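Local atomic coordinates of L-lysine 6-monooxygenase involved in desferrioxamine biosynthesis (Erwinia amylovora CFBP1430, PDB entry 5O8P), a protein that catalyses the FAD- and NADPH-dependent N-hydroxylation of cadaverine, probably an early step in the biosynthesis of the siderophore desferrioxamine. Residues P42-H47 with L117-R122; L157-S162 with Y342-P347. All blocks are in the same frame, centred on the assembly; numbering follows the deposited sequence.

Contact 1: P42-H47 with L117-R122. With FAD (flavin-adenine dinucleotide), chain C.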
loop_
_atom_site.group_PDB
_atom_site.type_symbol
_atom_site.label_atom_id
_atom_site.label_comp_id
_atom_site.label_asym_id
_atom_site.label_seq_id
_atom_site.Cartn_x
_atom_site.Cartn_y
_atom_site.Cartn_z
ATOM N N PRO B 42 -6.549 -26.663 31.084
ATOM C CA PRO B 42 -7.758 -27.397 30.685
ATOM C C PRO B 42 -8.071 -27.384 29.186
ATOM O O PRO B 42 -8.849 -28.206 28.710
ATOM C CB PRO B 42 -8.860 -26.694 31.475
ATOM C CG PRO B 42 -8.365 -25.307 31.658
ATOM C CD PRO B 42 -6.885 -25.436 31.831
ATOM N N GLY B 43 -7.477 -26.453 28.453
ATOM C CA GLY B 43 -7.606 -26.421 27.008
ATOM C C GLY B 43 -6.560 -25.509 26.424
ATOM O O GLY B 43 -5.740 -24.921 27.152
ATOM N N PHE B 44 -6.579 -25.391 25.103
ATOM C CA PHE B 44 -5.679 -24.471 24.433
ATOM C C PHE B 44 -6.231 -23.072 24.632
ATOM O O PHE B 44 -7.423 -22.825 24.418
ATOM C CB PHE B 44 -5.576 -24.777 22.950
ATOM C CG PHE B 44 -4.499 -24.011 22.258
ATOM C CD1 PHE B 44 -3.205 -24.523 22.196
ATOM C CD2 PHE B 44 -4.768 -22.785 21.668
ATOM C CE1 PHE B 44 -2.195 -23.838 21.531
ATOM C CE2 PHE B 44 -3.776 -22.083 21.021
ATOM C CZ PHE B 44 -2.479 -22.615 20.936
ATOM N N ASP B 45 -5.371 -22.161 25.069
ATOM C CA ASP B 45 -5.766 -20.776 25.263
ATOM C C ASP B 45 -4.483 -19.966 25.266
ATOM O O ASP B 45 -3.754 -19.930 26.254
ATOM C CB ASP B 45 -6.575 -20.596 26.560
ATOM C CG ASP B 45 -7.649 -19.501 26.465
ATOM O OD1 ASP B 45 -7.881 -18.936 25.362
ATOM O OD2 ASP B 45 -8.273 -19.213 27.520
ATOM N N TRP B 46 -4.217 -19.341 24.117
ATOM C CA TRP B 46 -2.903 -18.786 23.787
ATOM C C TRP B 46 -2.859 -17.288 23.975
ATOM O O TRP B 46 -3.606 -16.540 23.320
ATOM C CB TRP B 46 -2.597 -19.106 22.336
ATOM C CG TRP B 46 -1.236 -18.774 21.842
ATOM C CD1 TRP B 46 -0.045 -19.284 22.286
ATOM C CD2 TRP B 46 -0.922 -17.894 20.754
ATOM N NE1 TRP B 46 0.998 -18.754 21.552
ATOM C CE2 TRP B 46 0.489 -17.899 20.605
ATOM C CE3 TRP B 46 -1.697 -17.064 19.912
ATOM C CZ2 TRP B 46 1.141 -17.118 19.642
ATOM C CZ3 TRP B 46 -1.049 -16.290 18.948
ATOM C CH2 TRP B 46 0.359 -16.327 18.820
ATOM N N HIS B 47 -1.987 -16.872 24.900
ATOM C CA HIS B 47 -1.634 -15.472 25.152
ATOM C C HIS B 47 -2.845 -14.537 25.119
ATOM O O HIS B 47 -2.926 -13.621 24.279
ATOM C CB HIS B 47 -0.514 -15.036 24.184
ATOM C CG HIS B 47 0.790 -15.756 24.399
ATOM N ND1 HIS B 47 1.245 -16.115 25.652
ATOM C CD2 HIS B 47 1.709 -16.219 23.518
ATOM C CE1 HIS B 47 2.399 -16.748 25.536
ATOM N NE2 HIS B 47 2.705 -16.821 24.251
ATOM N N LEU B 117 -4.405 -35.519 22.205
ATOM C CA LEU B 117 -4.122 -34.540 23.267
ATOM C C LEU B 117 -4.718 -34.978 24.596
ATOM O O LEU B 117 -5.825 -35.479 24.610
ATOM C CB LEU B 117 -4.689 -33.165 22.888
ATOM C CG LEU B 117 -4.284 -32.636 21.511
ATOM C CD1 LEU B 117 -4.872 -31.249 21.295
ATOM C CD2 LEU B 117 -2.760 -32.648 21.365
ATOM N N ARG B 118 -3.977 -34.783 25.687
ATOM C CA ARG B 118 -4.438 -35.062 27.044
ATOM C C ARG B 118 -4.304 -33.800 27.893
ATOM O O ARG B 118 -3.209 -33.460 28.360
ATOM C CB ARG B 118 -3.622 -36.207 27.678
ATOM C CG ARG B 118 -4.485 -37.339 28.195
ATOM C CD ARG B 118 -4.520 -38.548 27.284
ATOM N NE ARG B 118 -5.128 -38.290 25.979
ATOM C CZ ARG B 118 -5.366 -39.221 25.044
ATOM N NH1 ARG B 118 -5.077 -40.512 25.251
ATOM N NH2 ARG B 118 -5.905 -38.860 23.885
ATOM N N TRP B 119 -5.416 -33.103 28.091
ATOM C CA TRP B 119 -5.419 -31.876 28.899
ATOM C C TRP B 119 -5.447 -32.187 30.399
ATOM O O TRP B 119 -5.591 -33.337 30.795
ATOM C CB TRP B 119 -6.604 -30.985 28.509
ATOM C CG TRP B 119 -6.555 -30.562 27.082
ATOM C CD1 TRP B 119 -7.312 -31.043 26.060
ATOM C CD2 TRP B 119 -5.663 -29.606 26.510
ATOM N NE1 TRP B 119 -6.955 -30.441 24.881
ATOM C CE2 TRP B 119 -5.947 -29.548 25.128
ATOM C CE3 TRP B 119 -4.654 -28.783 27.032
ATOM C CZ2 TRP B 119 -5.263 -28.696 24.256
ATOM C CZ3 TRP B 119 -3.964 -27.939 26.173
ATOM C CH2 TRP B 119 -4.274 -27.896 24.798
ATOM N N ASN B 120 -5.301 -31.154 31.225
ATOM C CA ASN B 120 -5.343 -31.288 32.694
ATOM C C ASN B 120 -4.343 -32.328 33.224
ATOM O O ASN B 120 -4.653 -33.096 34.100
ATOM C CB ASN B 120 -6.778 -31.581 33.170
ATOM C CG ASN B 120 -7.733 -30.427 32.883
ATOM O OD1 ASN B 120 -8.729 -30.599 32.176
ATOM N ND2 ASN B 120 -7.418 -29.230 33.412
ATOM N N THR B 121 -3.129 -32.300 32.695
ATOM C CA THR B 121 -2.093 -33.285 32.992
ATOM C C THR B 121 -0.749 -32.588 33.205
ATOM O O THR B 121 -0.039 -32.274 32.248
ATOM C CB THR B 121 -1.995 -34.273 31.810
ATOM O OG1 THR B 121 -3.306 -34.686 31.425
ATOM C CG2 THR B 121 -1.174 -35.485 32.157
ATOM N N ARG B 122 -0.424 -32.314 34.461
ATOM C CA ARG B 122 0.824 -31.636 34.809
ATOM C C ARG B 122 1.903 -32.693 34.975
ATOM O O ARG B 122 1.802 -33.561 35.836
ATOM C CB ARG B 122 0.665 -30.817 36.097
ATOM C CG ARG B 122 1.898 -30.035 36.540
ATOM C CD ARG B 122 1.591 -29.055 37.657
ATOM N NE ARG B 122 1.194 -29.760 38.888
ATOM C CZ ARG B 122 -0.036 -29.786 39.431
ATOM N NH1 ARG B 122 -1.070 -29.129 38.890
ATOM N NH2 ARG B 122 -0.242 -30.476 40.549
HETATM P PA FAD C . 3.274 -21.946 24.846
HETATM O O1A FAD C . 1.984 -21.148 24.799
HETATM O O2A FAD C . 4.375 -21.516 25.787
HETATM O O5B FAD C . 2.825 -23.461 25.179
HETATM C C5B FAD C . 3.322 -24.183 26.302
HETATM C C4B FAD C . 2.264 -25.056 26.966
HETATM O O4B FAD C . 2.912 -26.051 27.773
HETATM C C3B FAD C . 1.355 -24.268 27.903
HETATM O O3B FAD C . -0.007 -24.627 27.636
HETATM C C2B FAD C . 1.829 -24.645 29.306
HETATM O O2B FAD C . 0.796 -24.638 30.296
HETATM C C1B FAD C . 2.356 -26.051 29.096
HETATM N N9A FAD C . 3.301 -26.560 30.127
HETATM C C8A FAD C . 4.417 -25.981 30.616
HETATM N N7A FAD C . 5.001 -26.786 31.548
HETATM C C5A FAD C . 4.250 -27.902 31.663
HETATM C C6A FAD C . 4.275 -29.162 32.456
HETATM N N6A FAD C . 5.261 -29.405 33.353
HETATM N N1A FAD C . 3.282 -30.067 32.253
HETATM C C2A FAD C . 2.286 -29.851 31.367
HETATM N N3A FAD C . 2.199 -28.730 30.625
HETATM C C4A FAD C . 3.131 -27.743 30.721
HETATM N N1 FAD C . 5.199 -15.744 16.901
HETATM C C2 FAD C . 4.848 -15.673 15.591
HETATM O O2 FAD C . 5.520 -16.329 14.764
HETATM N N3 FAD C . 3.803 -14.930 15.162
HETATM C C4 FAD C . 3.048 -14.208 16.009
HETATM O O4 FAD C . 2.093 -13.526 15.588
HETATM C C4X FAD C . 3.367 -14.232 17.459
HETATM N N5 FAD C . 2.646 -13.532 18.361
HETATM C C5X FAD C . 2.966 -13.574 19.676
HETATM C C6 FAD C . 2.188 -12.829 20.560
HETATM C C7 FAD C . 2.455 -12.824 21.927
HETATM C C7M FAD C . 1.600 -12.006 22.865
HETATM C C8 FAD C . 3.597 -13.633 22.445
HETATM C C8M FAD C . 3.907 -13.643 23.918
HETATM C C9 FAD C . 4.384 -14.379 21.568
HETATM C C9A FAD C . 4.125 -14.395 20.185
HETATM N N10 FAD C . 4.903 -15.150 19.243
HETATM C C10 FAD C . 4.530 -15.069 17.871
HETATM C "C1'" FAD C . 6.063 -16.005 19.618
HETATM C "C2'" FAD C . 5.668 -17.486 19.827
HETATM O "O2'" FAD C . 4.831 -17.942 18.744
HETATM C "C3'" FAD C . 4.967 -17.761 21.171
HETATM O "O3'" FAD C . 5.828 -17.414 22.266
HETATM C "C4'" FAD C . 4.527 -19.221 21.341
HETATM O "O4'" FAD C . 3.418 -19.282 22.245
HETATM C "C5'" FAD C . 5.641 -20.118 21.873
HETATM O "O5'" FAD C . 5.362 -21.472 21.511
HETATM P P FAD C . 5.174 -22.593 22.639
HETATM O O1P FAD C . 4.819 -23.894 21.950
HETATM O O2P FAD C . 6.429 -22.493 23.460
HETATM O O3P FAD C . 3.837 -21.959 23.318
#

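Contact 2: L157-S162 with Y342-P347. With FAD (flavin-adenine dinucleotide), chain C.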
loop_
_atom_site.group_PDB
_atom_site.type_symbol
_atom_site.label_atom_id
_atom_site.label_comp_id
_atom_site.label_asym_id
_atom_site.label_seq_id
_atom_site.Cartn_x
_atom_site.Cartn_y
_atom_site.Cartn_z
ATOM N N LEU B 157 9.842 -31.743 24.079
ATOM C CA LEU B 157 9.529 -30.728 25.092
ATOM C C LEU B 157 9.094 -29.409 24.446
ATOM O O LEU B 157 9.926 -28.635 23.993
ATOM C CB LEU B 157 10.746 -30.503 25.997
ATOM C CG LEU B 157 11.364 -31.755 26.627
ATOM C CD1 LEU B 157 12.550 -31.423 27.516
ATOM C CD2 LEU B 157 10.347 -32.555 27.412
ATOM N N GLY B 158 7.785 -29.174 24.386
ATOM C CA GLY B 158 7.220 -27.932 23.871
ATOM C C GLY B 158 6.606 -27.099 24.980
ATOM O O GLY B 158 5.523 -26.548 24.811
ATOM N N THR B 159 7.329 -27.024 26.099
ATOM C CA THR B 159 6.889 -26.428 27.364
ATOM C C THR B 159 6.660 -24.921 27.225
ATOM O O THR B 159 5.788 -24.360 27.867
ATOM C CB THR B 159 7.955 -26.729 28.480
ATOM O OG1 THR B 159 7.586 -27.934 29.166
ATOM C CG2 THR B 159 8.129 -25.613 29.522
ATOM N N GLY B 160 7.461 -24.277 26.390
ATOM C CA GLY B 160 7.369 -22.850 26.203
ATOM C C GLY B 160 8.117 -22.056 27.252
ATOM O O GLY B 160 8.598 -22.618 28.246
ATOM N N PRO B 161 8.316 -20.747 26.983
ATOM C CA PRO B 161 9.082 -19.907 27.872
ATOM C C PRO B 161 8.145 -19.231 28.848
ATOM O O PRO B 161 6.938 -19.250 28.643
ATOM C CB PRO B 161 9.712 -18.895 26.910
ATOM C CG PRO B 161 8.717 -18.752 25.804
ATOM C CD PRO B 161 7.825 -19.963 25.829
ATOM N N SER B 162 8.703 -18.641 29.897
ATOM C CA SER B 162 7.914 -18.001 30.943
ATOM C C SER B 162 8.118 -16.491 30.918
ATOM O O SER B 162 9.164 -16.002 30.475
ATOM C CB SER B 162 8.312 -18.568 32.306
ATOM O OG SER B 162 8.095 -19.969 32.370
ATOM N N TYR B 342 9.748 -12.658 27.457
ATOM C CA TYR B 342 9.789 -13.997 28.036
ATOM C C TYR B 342 11.216 -14.560 28.024
ATOM O O TYR B 342 12.034 -14.164 27.215
ATOM C CB TYR B 342 8.875 -14.920 27.222
ATOM C CG TYR B 342 7.401 -14.570 27.295
ATOM C CD1 TYR B 342 6.872 -13.466 26.632
ATOM C CD2 TYR B 342 6.524 -15.376 28.009
ATOM C CE1 TYR B 342 5.525 -13.158 26.712
ATOM C CE2 TYR B 342 5.166 -15.095 28.073
ATOM C CZ TYR B 342 4.666 -13.982 27.426
ATOM O OH TYR B 342 3.315 -13.690 27.499
ATOM N N HIS B 343 11.501 -15.493 28.921
ATOM C CA HIS B 343 12.792 -16.196 28.961
ATOM C C HIS B 343 12.521 -17.686 29.134
ATOM O O HIS B 343 11.594 -18.043 29.865
ATOM C CB HIS B 343 13.645 -15.626 30.113
ATOM C CG HIS B 343 14.894 -16.392 30.423
ATOM N ND1 HIS B 343 15.909 -16.581 29.505
ATOM C CD2 HIS B 343 15.318 -16.960 31.579
ATOM C CE1 HIS B 343 16.894 -17.253 30.075
ATOM N NE2 HIS B 343 16.559 -17.498 31.332
ATOM N N TYR B 344 13.242 -18.562 28.426
ATOM C CA TYR B 344 13.127 -20.004 28.684
ATOM C C TYR B 344 14.083 -20.396 29.791
ATOM O O TYR B 344 15.236 -19.996 29.782
ATOM C CB TYR B 344 13.402 -20.866 27.435
ATOM C CG TYR B 344 13.292 -22.382 27.694
ATOM C CD1 TYR B 344 14.390 -23.131 28.145
ATOM C CD2 TYR B 344 12.086 -23.065 27.476
ATOM C CE1 TYR B 344 14.285 -24.505 28.383
ATOM C CE2 TYR B 344 11.972 -24.436 27.717
ATOM C CZ TYR B 344 13.070 -25.148 28.174
ATOM O OH TYR B 344 12.955 -26.499 28.398
ATOM N N GLN B 345 13.596 -21.171 30.748
ATOM C CA GLN B 345 14.476 -21.924 31.637
ATOM C C GLN B 345 13.914 -23.339 31.791
ATOM O O GLN B 345 12.687 -23.526 31.836
ATOM C CB GLN B 345 14.705 -21.219 32.984
ATOM C CG GLN B 345 13.463 -20.996 33.830
ATOM C CD GLN B 345 13.737 -20.108 35.035
ATOM O OE1 GLN B 345 14.447 -19.104 34.934
ATOM N NE2 GLN B 345 13.169 -20.468 36.179
ATOM N N PRO B 346 14.816 -24.339 31.846
ATOM C CA PRO B 346 14.398 -25.738 31.770
ATOM C C PRO B 346 13.444 -26.096 32.918
ATOM O O PRO B 346 13.770 -25.803 34.067
ATOM C CB PRO B 346 15.728 -26.499 31.882
ATOM C CG PRO B 346 16.636 -25.577 32.624
ATOM C CD PRO B 346 16.265 -24.217 32.118
ATOM N N PRO B 347 12.273 -26.706 32.617
ATOM C CA PRO B 347 11.287 -26.952 33.670
ATOM C C PRO B 347 11.742 -27.919 34.764
ATOM O O PRO B 347 12.720 -28.662 34.597
ATOM C CB PRO B 347 10.079 -27.509 32.907
ATOM C CG PRO B 347 10.628 -28.079 31.671
ATOM C CD PRO B 347 11.800 -27.207 31.314
HETATM P PA FAD C . 3.274 -21.946 24.846
HETATM O O1A FAD C . 1.984 -21.148 24.799
HETATM O O2A FAD C . 4.375 -21.516 25.787
HETATM O O5B FAD C . 2.825 -23.461 25.179
HETATM C C5B FAD C . 3.322 -24.183 26.302
HETATM C C4B FAD C . 2.264 -25.056 26.966
HETATM O O4B FAD C . 2.912 -26.051 27.773
HETATM C C3B FAD C . 1.355 -24.268 27.903
HETATM O O3B FAD C . -0.007 -24.627 27.636
HETATM C C2B FAD C . 1.829 -24.645 29.306
HETATM O O2B FAD C . 0.796 -24.638 30.296
HETATM C C1B FAD C . 2.356 -26.051 29.096
HETATM N N9A FAD C . 3.301 -26.560 30.127
HETATM C C8A FAD C . 4.417 -25.981 30.616
HETATM N N7A FAD C . 5.001 -26.786 31.548
HETATM C C5A FAD C . 4.250 -27.902 31.663
HETATM C C6A FAD C . 4.275 -29.162 32.456
HETATM N N6A FAD C . 5.261 -29.405 33.353
HETATM N N1A FAD C . 3.282 -30.067 32.253
HETATM C C2A FAD C . 2.286 -29.851 31.367
HETATM N N3A FAD C . 2.199 -28.730 30.625
HETATM C C4A FAD C . 3.131 -27.743 30.721
HETATM N N1 FAD C . 5.199 -15.744 16.901
HETATM C C2 FAD C . 4.848 -15.673 15.591
HETATM O O2 FAD C . 5.520 -16.329 14.764
HETATM N N3 FAD C . 3.803 -14.930 15.162
HETATM C C4 FAD C . 3.048 -14.208 16.009
HETATM O O4 FAD C . 2.093 -13.526 15.588
HETATM C C4X FAD C . 3.367 -14.232 17.459
HETATM N N5 FAD C . 2.646 -13.532 18.361
HETATM C C5X FAD C . 2.966 -13.574 19.676
HETATM C C6 FAD C . 2.188 -12.829 20.560
HETATM C C7 FAD C . 2.455 -12.824 21.927
HETATM C C7M FAD C . 1.600 -12.006 22.865
HETATM C C8 FAD C . 3.597 -13.633 22.445
HETATM C C8M FAD C . 3.907 -13.643 23.918
HETATM C C9 FAD C . 4.384 -14.379 21.568
HETATM C C9A FAD C . 4.125 -14.395 20.185
HETATM N N10 FAD C . 4.903 -15.150 19.243
HETATM C C10 FAD C . 4.530 -15.069 17.871
HETATM C "C1'" FAD C . 6.063 -16.005 19.618
HETATM C "C2'" FAD C . 5.668 -17.486 19.827
HETATM O "O2'" FAD C . 4.831 -17.942 18.744
HETATM C "C3'" FAD C . 4.967 -17.761 21.171
HETATM O "O3'" FAD C . 5.828 -17.414 22.266
HETATM C "C4'" FAD C . 4.527 -19.221 21.341
HETATM O "O4'" FAD C . 3.418 -19.282 22.245
HETATM C "C5'" FAD C . 5.641 -20.118 21.873
HETATM O "O5'" FAD C . 5.362 -21.472 21.511
HETATM P P FAD C . 5.174 -22.593 22.639
HETATM O O1P FAD C . 4.819 -23.894 21.950
HETATM O O2P FAD C . 6.429 -22.493 23.460
HETATM O O3P FAD C . 3.837 -21.959 23.318
#

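Contact 1: P42-H47 with L117-R122
Trp119 has its CG anti to its own carbonyl carbon (chi1 -61°), beside the backbone N. The six-membered ring of its indole lies against Gly43 and Phe44 N. Asn120 has its CG placed in the same way, and its amide meets Pro42. The main interaction is a CH-pi contact. Gly43 CA lies over the middle of the Trp119 six-membered ring, 3.8 Å from the centroid and 12° off the normal. Phe44 N sits over the same face but nearer the rim, 3.4 Å from Trp119 CH2. Phe44 CB packs beside the rim, 3.9 Å from Trp119 CH2, and CH2 lies at the edge of the phenyl ring, which goes on to Leu21 and Cys107. The setting is the dinucleotide-binding fold that holds FAD. Strand 117-118 runs parallel to strand 35-38, and residues 42-47 belong to the loop that follows strand 35-38. No hydrogen bond joins the two segments. Asn120 crosses Pro42 at about a right angle, with ND2 3.3 Å from Pro42 CA. Thr121 OG1 donates to Trp119 O over 2.7 Å, from above the carbonyl plane. Further along the loop, Trp46 NE1 gives a nearly straight hydrogen bond (167°) to FAD O4' at 2.6 Å. The indole of Trp46 also meets Tyr103 edge-to-face, and the backbone N of Trp46 bonds to Asn104 OD1.

Contact 2: L157-S162 with Y342-P347
Ser162 and His343 form an antiparallel hydrogen-bonded pair, and the touching parts of their segments run 132° apart. His343 N donates to Ser162 O at 2.9 Å. Ser162 N returns a bond to His343 O at 3.0 Å. This two-stranded antiparallel ribbon, 162-163 with 342-343, ties together the chain leaving strand 155-157 of the FAD-binding sheet and the chain leaving strand 335-338 of the parallel sheet. The parallel sheet is probably the NADPH-binding part, as in related two-dinucleotide-fold monooxygenases. Tyr342 CA adds a CA-H...O contact to Ser162 O. Pro161 packs its CB between Tyr342 CB, at 4.1 Å, and Tyr344 CB, at 4.2 Å. Tyr342 CG is anti to the carbonyl carbon (chi1 -66°), beside the backbone N, and the CD2 side of the ring lies by Ser162 C. The ring passes Ser162 obliquely, and its far side, CE1 to OH, meets the flavin methyl C8M. Tyr344 brings CD2 to 3.6 Å from Gly160 O, and its hydroxyl bonds to that of Tyr365. Gly158, Thr159 and Gly160 border the cofactor, with the Gly160 CA beside the diphosphate. Thr159 and Pro347 meet tip to tip, with Thr159 OG1 3.9 Å from Pro347 CG. On the cofactor side, Thr159 CG2 is 3.9 Å from FAD N7A of the adenine.

How the contacts relate
Contact 1 closes before contact 2 opens along the chain. Their centres lie about 16 Å apart, and FAD touches both. Three of the four segments lie on or next to one mixed sheet. Strands 117-118, 35-38, 8-14 and 155-157 pair in turn, all parallel, so contact 1 extends from one part of the sheet and segment 157-162 from another. Segment 342-347 brings in the chain that follows the separate parallel sheet. The contacts meet where the His47 and Tyr342 rings pack, with His47 ND1 3.7 Å from Tyr342 OH. His47 is poorly ordered, so this packing is less certain. Its ring has C8M over one face. FAD therefore lies between loops from distant parts of the sequence.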